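Local coordinates for protein N-acetylmuramoyl-L-alanine amidase AmiD (Escherichia coli, PDB 3D2Y) that hydrolyses, with the help of one zinc ion, the bond between N-acetylmuramoyl residues and L-amino acid residues in cell-wall glycopeptides, at residues Val31-Thr37 and Ile101-Asn107; Val148-Asp153 and Ala229-His233; Pro156-Asp160 and Glu222-Val226. All coordinates share one frame. Where two conformers were deposited one is given. Numbering follows the deposited sequence.

Interaction 1. Residues Val31-Thr37 and Ile101-Asn107; sequences VLVIHYT and IGIELEN
Strands 31-36 and 101-105 run parallel, their N-to-C directions 26° apart, in the register Leu32-Ile101, Val33-Gly102, Ile34-Ile103, His35-Glu104 and Tyr36-Leu105. In the parallel ladder Val33 and His35 bond through both N and O, Val31 through O and Thr37 through N: Ile101 N donates to Val31 O (2.8 Å), Val33 N to Ile101 O (2.9 Å), Ile103 N to Val33 O (3.0 Å), His35 N to Ile103 O (2.9 Å), Leu105 N to His35 O (3.0 Å) and Thr37 N to Leu105 O (3.0 Å). Leu32 and Ile34 pair their backbones with strand 148-150 on the other edge, and Gly102 N bonds His56 ND1. Past the strands, Asn107 N reaches Thr37 OG1 in a weak bond (3.4 Å); that hydroxyl also bonds Asp39 O.

Leu32, Ile34, Tyr36, Ile101, Ile103 and Leu105 cover one face, with Leu32 CD1 3.7 Å from Ile103 CD1 and Ile34 CG2 3.6 Å from Leu105 CD1; helix 124-141 packs there. Of the substrate-binding pair, Tyr36 packs on the bound peptide and Thr37 O bonds it. The other face carries His35 (m) and Glu104 (m), whose OE2 lies 3.0 Å from His35 CB. His35 meets His151 edge-to-face, bonds His84 ND1 through NE2 and Asp161 OD1 weakly through ND1. The ladder thus places a zinc ligand, His35, and the proton acceptor, Glu104, on neighbouring strands, on the same face.

Interaction 2. Residues Val148-Asp153 and Ala229-His233; sequences VVAHAD and AFQMH
Strand 148-150 turns at His151 into a weakly bonded helix, and helix 229-233 passes beside it; the strand and helix axes cross at 119° with a closest approach of 9.7 Å. The CA atoms of Ala152 and Ala229 are 5.6 Å apart, those of Ala150 and His233 7.3 Å.

Ala229 points toward the turn, its CB 3.6 Å from Ala152 O and 4.2 Å from Ala152 CB. A water donates to Ala229 O (2.5 Å) and Asp153 OD1 (2.8 Å), bridging the two. Phe230 faces away, onto helix 245-258. Met232 (m, t, m) brings CE to 4.1 Å from Ala152 CB. His233 (t) directs its ring edge at the turn: ND1 donates to Asp153 OD2 (2.6 Å). Trp168 stacks on this ring.

Asp153 (m) folds back so that OD2 also accepts from Ala150 N (2.8 Å), while OD1 also bonds Tyr212 OH. The His233-Asp153 pair is a His-carboxylate hydrogen bond, through which one buried carboxylate ties the strand end, the helical turn and helix 220-234 together. This network is consistent with a well-defined backbone next to the zinc ligand His151, itself out of reach of 229-233, whose ND1 bonds Asp161 OD2.

Interaction 3. Residues Pro156-Asp160 and Glu222-Val226; sequences PQRKD and EQRRV
Loop 156-160, without regular secondary structure, lies along one side of helix 222-226, the CA atoms of Pro156 and Val226 5.4 Å apart and those of Gln157 and Arg225 5.8 Å. The charged interaction is the salt bridge from Arg225 NH2 to Asp160 OD1 (2.7 Å); Asp160 OD2 pairs with Lys117. Arg225 points toward the loop, chi1 m but chi2 (-109°) and chi3 (19°) between wells, and one face of its guanidinium is covered by Pro156 O, Gln157 O and Arg158 N.

Two hydrogen bonds also cross the contact: Arg225 NH2 to Lys159 O (2.6 Å) and Gln157 NE2 to Glu222 O (2.8 Å), the latter made by an m, m side chain that curls back to the helix. The apolar part is small, Pro156 CG meeting Val226 CG2 at 4.2 Å.

Arg158 NH2 bonds Ile87 O, while Arg158 NH1 and Lys159 NZ bond the backbone of the bound peptide. This is a loop at the active site of a zinc amidase, carrying the transition-state stabiliser Lys159 and joined to helix 220-234 by Arg225 and Gln157.

In the fold
From the N terminus, the first strand of the main sheet is 31-36, and interaction 1 closes the earliest loop when strand 100-105 returns alongside it. The chain then passes through helix 124-141 to strand 148-150, which pairs with the other edge of strand 31-36 and opens interaction 2 at its far end. Interactions 1 and 2 are therefore in series but share one sheet, and His35 and His151 meet between them. Interaction 3 is nested within the loop closed by interaction 2: residues 156-160 and then 222-226 come before 229-233, on the same helix 220-234. That helix, from the C-terminal part of the chain, thus contacts both the end of strand 148-150 with its turn and loop 156-160.

Interaction 1. Residues Val31-Thr37 and Ile101-Asn107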
loop_
_atom_site.group_PDB
_atom_site.type_symbol
_atom_site.label_atom_id
_atom_site.label_comp_id
_atom_site.label_asym_id
_atom_site.label_seq_id
_atom_site.Cartn_x
_atom_site.Cartn_y
_atom_site.Cartn_z
ATOM N N VAL A 31 -4.037 5.612 5.798
ATOM C CA VAL A 31 -3.392 4.620 4.944
ATOM C C VAL A 31 -3.946 4.683 3.515
ATOM O O VAL A 31 -5.163 4.883 3.315
ATOM C CB VAL A 31 -3.474 3.176 5.581
ATOM C CG1 VAL A 31 -2.932 2.106 4.644
ATOM C CG2 VAL A 31 -2.715 3.117 6.965
ATOM N N LEU A 32 -3.035 4.614 2.559
ATOM C CA LEU A 32 -3.406 4.498 1.126
ATOM C C LEU A 32 -2.927 3.179 0.596
ATOM O O LEU A 32 -1.704 2.926 0.542
ATOM C CB LEU A 32 -2.767 5.625 0.325
ATOM C CG LEU A 32 -3.111 5.728 -1.156
ATOM C CD1 LEU A 32 -4.645 5.783 -1.322
ATOM C CD2 LEU A 32 -2.404 6.916 -1.884
ATOM N N VAL A 33 -3.884 2.328 0.212
ATOM C CA VAL A 33 -3.593 0.977 -0.271
ATOM C C VAL A 33 -3.707 0.834 -1.833
ATOM O O VAL A 33 -4.737 1.141 -2.411
ATOM C CB VAL A 33 -4.518 -0.096 0.376
ATOM C CG1 VAL A 33 -4.132 -1.482 -0.112
ATOM C CG2 VAL A 33 -4.436 -0.056 1.910
ATOM N N ILE A 34 -2.650 0.329 -2.469
ATOM C CA ILE A 34 -2.643 0.120 -3.924
ATOM C C ILE A 34 -2.969 -1.336 -4.284
ATOM O O ILE A 34 -2.389 -2.264 -3.715
ATOM C CB ILE A 34 -1.284 0.541 -4.566
ATOM C CG1 ILE A 34 -0.893 1.945 -4.089
ATOM C CG2 ILE A 34 -1.394 0.567 -6.061
ATOM C CD1 ILE A 34 -1.917 3.057 -4.475
ATOM N N HIS A 35 -3.888 -1.511 -5.233
ATOM C CA HIS A 35 -4.323 -2.842 -5.706
ATOM C C HIS A 35 -4.182 -2.938 -7.204
ATOM O O HIS A 35 -4.176 -1.883 -7.876
ATOM C CB HIS A 35 -5.839 -3.051 -5.428
ATOM C CG HIS A 35 -6.233 -2.961 -3.981
ATOM N ND1 HIS A 35 -6.351 -4.077 -3.178
ATOM C CD2 HIS A 35 -6.576 -1.898 -3.214
ATOM C CE1 HIS A 35 -6.713 -3.699 -1.966
ATOM N NE2 HIS A 35 -6.838 -2.379 -1.954
ATOM N N TYR A 36 -4.136 -4.157 -7.742
ATOM C CA TYR A 36 -4.576 -4.389 -9.143
ATOM C C TYR A 36 -5.878 -5.199 -9.188
ATOM O O TYR A 36 -6.230 -5.910 -8.231
ATOM C CB TYR A 36 -3.503 -5.009 -10.098
ATOM C CG TYR A 36 -2.888 -6.320 -9.646
ATOM C CD1 TYR A 36 -3.678 -7.448 -9.339
ATOM C CD2 TYR A 36 -1.492 -6.442 -9.500
ATOM C CE1 TYR A 36 -3.094 -8.627 -8.874
ATOM C CE2 TYR A 36 -0.899 -7.649 -9.072
ATOM C CZ TYR A 36 -1.711 -8.729 -8.742
ATOM O OH TYR A 36 -1.158 -9.929 -8.290
ATOM N N THR A 37 -6.547 -5.145 -10.334
ATOM C CA THR A 37 -7.895 -5.714 -10.468
ATOM C C THR A 37 -7.845 -7.183 -10.851
ATOM O O THR A 37 -8.761 -7.943 -10.547
ATOM C CB THR A 37 -8.734 -4.963 -11.542
ATOM O OG1 THR A 37 -8.157 -5.060 -12.860
ATOM C CG2 THR A 37 -8.899 -3.543 -11.209
ATOM N N ILE A 101 -7.806 4.456 2.363
ATOM C CA ILE A 101 -8.389 4.635 1.026
ATOM C C ILE A 101 -7.797 3.575 0.111
ATOM O O ILE A 101 -6.635 3.267 0.214
ATOM C CB ILE A 101 -8.110 6.063 0.539
ATOM C CG1 ILE A 101 -9.063 6.993 1.290
ATOM C CG2 ILE A 101 -8.343 6.178 -0.963
ATOM C CD1 ILE A 101 -8.862 8.420 1.065
ATOM N N GLY A 102 -8.629 2.986 -0.759
ATOM C CA GLY A 102 -8.186 1.884 -1.617
ATOM C C GLY A 102 -8.270 2.367 -3.043
ATOM O O GLY A 102 -9.283 2.928 -3.453
ATOM N N ILE A 103 -7.161 2.236 -3.753
ATOM C CA ILE A 103 -7.107 2.509 -5.197
ATOM C C ILE A 103 -6.869 1.226 -5.951
ATOM O O ILE A 103 -5.838 0.549 -5.742
ATOM C CB ILE A 103 -6.039 3.561 -5.554
ATOM C CG1 ILE A 103 -6.412 4.893 -4.892
ATOM C CG2 ILE A 103 -5.948 3.747 -7.098
ATOM C CD1 ILE A 103 -5.322 5.904 -4.974
ATOM N N GLU A 104 -7.783 0.924 -6.871
ATOM C CA GLU A 104 -7.650 -0.242 -7.753
ATOM C C GLU A 104 -7.190 0.207 -9.151
ATOM O O GLU A 104 -7.747 1.150 -9.740
ATOM C CB GLU A 104 -8.985 -0.978 -7.859
ATOM C CG GLU A 104 -9.357 -1.788 -6.604
ATOM C CD GLU A 104 -9.084 -3.246 -6.795
ATOM O OE1 GLU A 104 -9.290 -3.730 -7.913
ATOM O OE2 GLU A 104 -8.714 -3.938 -5.845
ATOM N N LEU A 105 -6.176 -0.492 -9.640
ATOM C CA LEU A 105 -5.508 -0.276 -10.928
ATOM C C LEU A 105 -5.828 -1.445 -11.855
ATOM O O LEU A 105 -5.540 -2.609 -11.546
ATOM C CB LEU A 105 -4.005 -0.147 -10.714
ATOM C CG LEU A 105 -3.469 0.844 -9.663
ATOM C CD1 LEU A 105 -1.933 0.845 -9.640
ATOM C CD2 LEU A 105 -3.967 2.240 -9.993
ATOM N N GLU A 106 -6.432 -1.125 -12.986
ATOM C CA GLU A 106 -6.755 -2.156 -13.967
ATOM C C GLU A 106 -5.428 -2.699 -14.477
ATOM O O GLU A 106 -4.664 -1.988 -15.127
ATOM C CB GLU A 106 -7.584 -1.625 -15.124
ATOM C CG GLU A 106 -7.901 -2.706 -16.190
ATOM C CD GLU A 106 -8.299 -2.161 -17.581
ATOM O OE1 GLU A 106 -8.326 -2.975 -18.516
ATOM O OE2 GLU A 106 -8.593 -0.961 -17.733
ATOM N N ASN A 107 -5.161 -3.955 -14.164
ATOM C CA ASN A 107 -3.906 -4.586 -14.564
ATOM C C ASN A 107 -4.145 -6.078 -14.382
ATOM O O ASN A 107 -4.857 -6.461 -13.461
ATOM C CB ASN A 107 -2.751 -4.046 -13.683
ATOM C CG ASN A 107 -1.444 -4.833 -13.878
ATOM O OD1 ASN A 107 -1.256 -5.915 -13.284
ATOM N ND2 ASN A 107 -0.540 -4.308 -14.731
#

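Interaction 2. Residues Val148-Asp153 and Ala229-His233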
loop_
_atom_site.group_PDB
_atom_site.type_symbol
_atom_site.label_atom_id
_atom_site.label_comp_id
_atom_site.label_asym_id
_atom_site.label_seq_id
_atom_site.Cartn_x
_atom_site.Cartn_y
_atom_site.Cartn_z
ATOM N N VAL A 148 1.771 4.474 2.556
ATOM C CA VAL A 148 1.336 4.165 1.185
ATOM C C VAL A 148 1.807 2.723 0.884
ATOM O O VAL A 148 3.000 2.465 0.794
ATOM C CB VAL A 148 1.958 5.171 0.152
ATOM C CG1 VAL A 148 1.348 4.920 -1.213
ATOM C CG2 VAL A 148 1.737 6.617 0.624
ATOM N N VAL A 149 0.882 1.776 0.787
ATOM C CA VAL A 149 1.269 0.362 0.873
ATOM C C VAL A 149 0.612 -0.427 -0.216
ATOM O O VAL A 149 -0.388 0.015 -0.847
ATOM C CB VAL A 149 0.862 -0.286 2.240
ATOM C CG1 VAL A 149 1.676 0.338 3.419
ATOM C CG2 VAL A 149 -0.707 -0.151 2.473
ATOM N N ALA A 150 1.200 -1.589 -0.433
ATOM C CA ALA A 150 0.619 -2.629 -1.251
ATOM C C ALA A 150 -0.398 -3.386 -0.427
ATOM O O ALA A 150 -0.255 -3.550 0.772
ATOM C CB ALA A 150 1.732 -3.622 -1.690
ATOM N N HIS A 151 -1.418 -3.898 -1.096
ATOM C CA HIS A 151 -2.305 -4.847 -0.420
ATOM C C HIS A 151 -1.493 -6.036 0.155
ATOM O O HIS A 151 -1.796 -6.579 1.238
ATOM C CB HIS A 151 -3.251 -5.368 -1.448
ATOM C CG HIS A 151 -4.469 -6.053 -0.889
ATOM N ND1 HIS A 151 -5.348 -6.752 -1.691
ATOM C CD2 HIS A 151 -4.976 -6.118 0.362
ATOM C CE1 HIS A 151 -6.352 -7.204 -0.960
ATOM N NE2 HIS A 151 -6.134 -6.851 0.292
ATOM N N ALA A 152 -0.476 -6.477 -0.600
ATOM C CA ALA A 152 0.355 -7.624 -0.132
ATOM C C ALA A 152 1.030 -7.253 1.164
ATOM O O ALA A 152 1.308 -8.128 2.001
ATOM C CB ALA A 152 1.417 -8.012 -1.203
ATOM N N ASP A 153 1.324 -5.961 1.347
ATOM C CA ASP A 153 1.998 -5.525 2.569
ATOM C C ASP A 153 1.089 -5.769 3.779
ATOM O O ASP A 153 1.585 -6.048 4.888
ATOM C CB ASP A 153 2.369 -4.044 2.513
ATOM C CG ASP A 153 3.444 -3.728 1.455
ATOM O OD1 ASP A 153 4.269 -4.603 1.116
ATOM O OD2 ASP A 153 3.466 -2.579 0.968
ATOM N N ALA A 229 6.497 -10.530 0.198
ATOM C CA ALA A 229 5.694 -9.304 0.141
ATOM C C ALA A 229 6.587 -8.025 0.252
ATOM O O ALA A 229 6.427 -7.061 -0.516
ATOM C CB ALA A 229 4.620 -9.325 1.228
ATOM N N PHE A 230 7.543 -8.066 1.163
ATOM C CA PHE A 230 8.441 -6.945 1.419
ATOM C C PHE A 230 9.348 -6.699 0.186
ATOM O O PHE A 230 9.567 -5.535 -0.257
ATOM C CB PHE A 230 9.276 -7.238 2.675
ATOM C CG PHE A 230 10.313 -6.203 2.970
ATOM C CD1 PHE A 230 9.945 -4.941 3.426
ATOM C CD2 PHE A 230 11.691 -6.504 2.826
ATOM C CE1 PHE A 230 10.916 -3.968 3.703
ATOM C CE2 PHE A 230 12.678 -5.539 3.089
ATOM C CZ PHE A 230 12.276 -4.263 3.527
ATOM N N GLN A 231 9.839 -7.808 -0.372
ATOM C CA GLN A 231 10.742 -7.756 -1.531
ATOM C C GLN A 231 10.012 -7.277 -2.776
ATOM O O GLN A 231 10.571 -6.492 -3.567
ATOM C CB GLN A 231 11.412 -9.109 -1.783
ATOM C CG GLN A 231 12.394 -9.512 -0.653
ATOM C CD GLN A 231 12.836 -10.968 -0.720
ATOM O OE1 GLN A 231 12.081 -11.837 -1.142
ATOM N NE2 GLN A 231 14.045 -11.247 -0.240
ATOM N N MET A 232 8.792 -7.762 -2.986
ATOM C CA MET A 232 7.965 -7.279 -4.110
ATOM C C MET A 232 7.816 -5.766 -4.111
ATOM O O MET A 232 7.802 -5.163 -5.177
ATOM C CB MET A 232 6.583 -7.944 -4.170
ATOM C CG MET A 232 6.607 -9.397 -4.581
ATOM S SD MET A 232 4.955 -10.021 -4.906
ATOM C CE MET A 232 4.262 -10.186 -3.278
ATOM N N HIS A 233 7.780 -5.158 -2.919
ATOM C CA HIS A 233 7.664 -3.705 -2.768
ATOM C C HIS A 233 9.061 -3.018 -2.850
ATOM O O HIS A 233 9.238 -2.020 -3.570
ATOM C CB HIS A 233 6.929 -3.420 -1.436
ATOM C CG HIS A 233 6.531 -1.986 -1.216
ATOM N ND1 HIS A 233 5.442 -1.629 -0.439
ATOM C CD2 HIS A 233 7.107 -0.824 -1.613
ATOM C CE1 HIS A 233 5.361 -0.309 -0.384
ATOM N NE2 HIS A 233 6.370 0.198 -1.074
HETATM O O HOH W 1 4.315 -5.991 -1.339
#

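Interaction 3. Residues Pro156-Asp160 and Glu222-Val226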
loop_
_atom_site.group_PDB
_atom_site.type_symbol
_atom_site.label_atom_id
_atom_site.label_comp_id
_atom_site.label_asym_id
_atom_site.label_seq_id
_atom_site.Cartn_x
_atom_site.Cartn_y
_atom_site.Cartn_z
ATOM N N PRO A 156 -0.055 -10.280 3.669
ATOM C CA PRO A 156 0.990 -11.007 2.910
ATOM C C PRO A 156 0.702 -12.472 2.646
ATOM O O PRO A 156 1.196 -13.010 1.645
ATOM C CB PRO A 156 2.267 -10.821 3.751
ATOM C CG PRO A 156 1.780 -10.363 5.066
ATOM C CD PRO A 156 0.503 -9.657 4.883
ATOM N N GLN A 157 -0.107 -13.108 3.493
ATOM C CA GLN A 157 -0.419 -14.536 3.277
ATOM C C GLN A 157 -1.486 -14.709 2.200
ATOM O O GLN A 157 -1.682 -15.836 1.730
ATOM C CB GLN A 157 -0.956 -15.216 4.544
ATOM C CG GLN A 157 -0.040 -15.145 5.779
ATOM C CD GLN A 157 1.323 -15.764 5.521
ATOM O OE1 GLN A 157 1.432 -16.765 4.817
ATOM N NE2 GLN A 157 2.367 -15.179 6.103
ATOM N N ARG A 158 -2.220 -13.637 1.873
ATOM C CA ARG A 158 -3.414 -13.767 1.023
ATOM C C ARG A 158 -3.264 -13.149 -0.342
ATOM O O ARG A 158 -3.971 -13.548 -1.279
ATOM C CB ARG A 158 -4.653 -13.134 1.687
ATOM C CG ARG A 158 -5.081 -13.827 3.006
ATOM C CD ARG A 158 -6.451 -13.324 3.513
ATOM N NE ARG A 158 -6.512 -11.865 3.717
ATOM C CZ ARG A 158 -7.121 -11.033 2.867
ATOM N NH1 ARG A 158 -7.734 -11.521 1.808
ATOM N NH2 ARG A 158 -7.154 -9.714 3.088
ATOM N N LYS A 159 -2.432 -12.104 -0.432
ATOM C CA LYS A 159 -2.390 -11.247 -1.646
ATOM C C LYS A 159 -0.966 -10.936 -2.102
ATOM O O LYS A 159 -0.040 -10.868 -1.287
ATOM C CB LYS A 159 -3.125 -9.927 -1.390
ATOM C CG LYS A 159 -4.570 -10.078 -0.995
ATOM C CD LYS A 159 -5.452 -10.539 -2.153
ATOM C CE LYS A 159 -6.825 -10.885 -1.639
ATOM N NZ LYS A 159 -7.748 -10.983 -2.851
ATOM N N ASP A 160 -0.830 -10.720 -3.408
ATOM C CA ASP A 160 0.426 -10.276 -4.024
ATOM C C ASP A 160 0.371 -8.848 -4.564
ATOM O O ASP A 160 1.418 -8.255 -4.891
ATOM C CB ASP A 160 0.742 -11.216 -5.207
ATOM C CG ASP A 160 1.321 -12.544 -4.757
ATOM O OD1 ASP A 160 1.642 -12.670 -3.571
ATOM O OD2 ASP A 160 1.438 -13.474 -5.586
ATOM N N GLU A 222 4.897 -19.569 5.397
ATOM C CA GLU A 222 4.258 -18.341 5.844
ATOM C C GLU A 222 5.314 -17.241 6.068
ATOM O O GLU A 222 5.058 -16.065 5.809
ATOM C CB GLU A 222 3.443 -18.606 7.107
ATOM C CG GLU A 222 2.275 -19.585 6.874
ATOM C CD GLU A 222 1.593 -20.055 8.143
ATOM O OE1 GLU A 222 2.152 -19.852 9.240
ATOM O OE2 GLU A 222 0.480 -20.622 8.025
ATOM N N GLN A 223 6.512 -17.648 6.499
ATOM C CA GLN A 223 7.620 -16.712 6.753
ATOM C C GLN A 223 8.140 -16.203 5.418
ATOM O O GLN A 223 8.485 -15.035 5.295
ATOM C CB GLN A 223 8.754 -17.393 7.555
ATOM C CG GLN A 223 8.428 -17.721 9.024
ATOM C CD GLN A 223 9.537 -18.513 9.740
ATOM O OE1 GLN A 223 10.674 -18.563 9.286
ATOM N NE2 GLN A 223 9.194 -19.140 10.864
ATOM N N ARG A 224 8.156 -17.093 4.412
ATOM C CA ARG A 224 8.488 -16.744 3.016
ATOM C C ARG A 224 7.510 -15.724 2.397
ATOM O O ARG A 224 7.942 -14.786 1.747
ATOM C CB ARG A 224 8.595 -17.990 2.119
ATOM C CG ARG A 224 9.900 -18.749 2.241
ATOM C CD ARG A 224 10.137 -19.700 1.051
ATOM N NE ARG A 224 9.123 -20.748 0.951
ATOM C CZ ARG A 224 9.127 -21.886 1.652
ATOM N NH1 ARG A 224 10.083 -22.153 2.536
ATOM N NH2 ARG A 224 8.150 -22.766 1.465
ATOM N N ARG A 225 6.209 -15.901 2.602
ATOM C CA ARG A 225 5.240 -14.967 2.063
ATOM C C ARG A 225 5.459 -13.562 2.634
ATOM O O ARG A 225 5.352 -12.575 1.906
ATOM C CB ARG A 225 3.803 -15.474 2.286
ATOM C CG ARG A 225 3.396 -16.660 1.384
ATOM C CD ARG A 225 2.368 -16.315 0.274
ATOM N NE ARG A 225 2.271 -14.875 -0.031
ATOM C CZ ARG A 225 1.343 -14.275 -0.786
ATOM N NH1 ARG A 225 0.355 -14.957 -1.365
ATOM N NH2 ARG A 225 1.405 -12.952 -0.931
ATOM N N VAL A 226 5.803 -13.459 3.918
ATOM C CA VAL A 226 6.030 -12.117 4.499
ATOM C C VAL A 226 7.245 -11.467 3.810
ATOM O O VAL A 226 7.195 -10.307 3.406
ATOM C CB VAL A 226 6.193 -12.164 6.016
ATOM C CG1 VAL A 226 6.550 -10.787 6.566
ATOM C CG2 VAL A 226 4.902 -12.647 6.662
#